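Local coordinates for protein GNAT family acetyltransferase (Mycobacterium smegmatis, PDB 6C30) that probably transfers an acetyl group from acetyl-coenzyme A to an amine, as a RimJ-type N-acetyltransferase of the GNAT family, at residues Q101-N106 against S114-Y119. Residues are numbered along the deposited sequence; the frame is centred on the assembly and turned at random.
Sequences QLTIGN and SAWIGY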
loop_
_atom_site.group_PDB
_atom_site.type_symbol
_atom_site.label_atom_id
_atom_site.label_comp_id
_atom_site.label_asym_id
_atom_site.label_seq_id
_atom_site.Cartn_x
_atom_site.Cartn_y
_atom_site.Cartn_z
ATOM N N GLN A 101 6.760 -12.816 0.853
ATOM C CA GLN A 101 7.763 -11.996 1.523
ATOM C C GLN A 101 8.984 -11.809 0.659
ATOM O O GLN A 101 9.306 -12.662 -0.175
ATOM C CB GLN A 101 8.182 -12.620 2.856
ATOM C CG GLN A 101 7.154 -12.463 3.965
ATOM C CD GLN A 101 7.506 -13.292 5.179
ATOM O OE1 GLN A 101 7.067 -14.436 5.318
ATOM N NE2 GLN A 101 8.355 -12.734 6.051
ATOM N N LEU A 102 9.653 -10.682 0.885
ATOM C CA LEU A 102 10.920 -10.332 0.265
ATOM C C LEU A 102 11.809 -9.872 1.417
ATOM O O LEU A 102 11.545 -8.835 2.028
ATOM C CB LEU A 102 10.723 -9.231 -0.789
ATOM C CG LEU A 102 11.860 -8.783 -1.717
ATOM C CD1 LEU A 102 12.966 -8.047 -0.953
ATOM C CD2 LEU A 102 12.410 -9.961 -2.511
ATOM N N THR A 103 12.836 -10.653 1.724
ATOM C CA THR A 103 13.664 -10.382 2.889
ATOM C C THR A 103 15.112 -10.116 2.493
ATOM O O THR A 103 15.723 -10.914 1.775
ATOM C CB THR A 103 13.620 -11.562 3.872
ATOM O OG1 THR A 103 12.256 -11.862 4.186
ATOM C CG2 THR A 103 14.368 -11.233 5.164
ATOM N N ILE A 104 15.647 -8.989 2.956
ATOM C CA ILE A 104 17.077 -8.702 2.852
ATOM C C ILE A 104 17.726 -9.051 4.188
ATOM O O ILE A 104 17.228 -8.632 5.232
ATOM C CB ILE A 104 17.347 -7.222 2.537
ATOM C CG1 ILE A 104 16.433 -6.706 1.425
ATOM C CG2 ILE A 104 18.807 -6.999 2.208
ATOM C CD1 ILE A 104 16.621 -7.404 0.153
ATOM N N GLY A 105 18.805 -9.828 4.167
ATOM C CA GLY A 105 19.447 -10.229 5.409
ATOM C C GLY A 105 20.958 -10.195 5.392
ATOM O O GLY A 105 21.581 -9.998 4.338
ATOM N N ASN A 106 21.548 -10.382 6.575
ATOM C CA ASN A 106 23.007 -10.344 6.736
ATOM C C ASN A 106 23.590 -9.060 6.135
ATOM O O ASN A 106 24.624 -9.079 5.459
ATOM C CB ASN A 106 23.653 -11.592 6.108
ATOM C CG ASN A 106 25.130 -11.716 6.433
ATOM O OD1 ASN A 106 25.562 -11.359 7.526
ATOM N ND2 ASN A 106 25.910 -12.198 5.474
ATOM N N SER A 114 27.206 -5.542 1.499
ATOM C CA SER A 114 26.580 -6.679 0.846
ATOM C C SER A 114 25.470 -7.222 1.735
ATOM O O SER A 114 25.423 -6.934 2.923
ATOM C CB SER A 114 27.633 -7.754 0.540
ATOM O OG SER A 114 27.102 -8.838 -0.207
ATOM N N ALA A 115 24.574 -7.996 1.144
ATOM C CA ALA A 115 23.488 -8.639 1.876
ATOM C C ALA A 115 22.973 -9.795 1.044
ATOM O O ALA A 115 23.289 -9.887 -0.147
ATOM C CB ALA A 115 22.364 -7.650 2.164
ATOM N N TRP A 116 22.209 -10.694 1.655
ATOM C CA TRP A 116 21.484 -11.664 0.848
ATOM C C TRP A 116 20.045 -11.224 0.692
ATOM O O TRP A 116 19.550 -10.372 1.437
ATOM C CB TRP A 116 21.549 -13.096 1.415
ATOM C CG TRP A 116 21.136 -13.355 2.850
ATOM C CD1 TRP A 116 21.973 -13.674 3.881
ATOM C CD2 TRP A 116 19.800 -13.411 3.388
ATOM N NE1 TRP A 116 21.248 -13.890 5.032
ATOM C CE2 TRP A 116 19.918 -13.731 4.761
ATOM C CE3 TRP A 116 18.523 -13.197 2.850
ATOM C CZ2 TRP A 116 18.809 -13.852 5.601
ATOM C CZ3 TRP A 116 17.414 -13.317 3.695
ATOM C CH2 TRP A 116 17.572 -13.646 5.052
ATOM N N ILE A 117 19.399 -11.789 -0.322
ATOM C CA ILE A 117 17.976 -11.566 -0.569
ATOM C C ILE A 117 17.292 -12.926 -0.685
ATOM O O ILE A 117 17.854 -13.874 -1.236
ATOM C CB ILE A 117 17.750 -10.717 -1.844
ATOM C CG1 ILE A 117 16.302 -10.239 -1.938
ATOM C CG2 ILE A 117 18.156 -11.476 -3.112
ATOM C CD1 ILE A 117 16.162 -9.093 -2.910
ATOM N N GLY A 118 16.096 -13.026 -0.121
ATOM C CA GLY A 118 15.299 -14.226 -0.242
ATOM C C GLY A 118 13.853 -13.834 -0.445
ATOM O O GLY A 118 13.470 -12.692 -0.183
ATOM N N TYR A 119 13.049 -14.766 -0.938
ATOM C CA TYR A 119 11.662 -14.453 -1.260
ATOM C C TYR A 119 10.830 -15.721 -1.261
ATOM O O TYR A 119 11.347 -16.836 -1.418
ATOM C CB TYR A 119 11.566 -13.767 -2.642
ATOM C CG TYR A 119 11.842 -14.748 -3.764
ATOM C CD1 TYR A 119 10.805 -15.404 -4.422
ATOM C CD2 TYR A 119 13.145 -15.061 -4.125
ATOM C CE1 TYR A 119 11.063 -16.336 -5.418
ATOM C CE2 TYR A 119 13.416 -15.989 -5.114
ATOM C CZ TYR A 119 12.370 -16.620 -5.750
ATOM O OH TYR A 119 12.653 -17.542 -6.727
#
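The indole of Trp-116 lies flat across Gly-105, whose CA sits 3.6 Å from the centroid of the six-membered ring, almost on its normal: a CH-pi contact over the centre of one face. On that same face Asn-106 N and Ile-104 C are offset toward the rim. Gly-118 N lies in the ring plane at the edge, while Asn-106 CB touches CD1 and NE1 of the pyrrole part, and Thr-103 CG2 approaches CZ3 and CH2 at 4.0 Å. A chi1 of 54° sets Trp-116 CG between its backbone N and carbonyl carbon, 3.7 Å from Gly-105 O. Beneath the ring runs the antiparallel hairpin of strands 97-105 and 114-121, part of the central sheet of the GNAT fold. Two hydrogen-bonded pairs join it: Thr-103 with Gly-118, and Gly-105 with Trp-116, where Trp-116 N reaches Gly-105 O at 2.8 Å. On the sheet's other face Leu-102, Ile-104 and Ile-117 are buried: Ile-104 CD1 meets Ile-117 CD1 at 3.5 Å, Leu-102 CD2 reaches the same methyl at 3.9 Å. Helix 130-143 lies against this side, with Leu-135 on Ile-117 and Cys-142 on Ile-104. Nearer the loop, Ala-115 CB touches Ile-104 CG2.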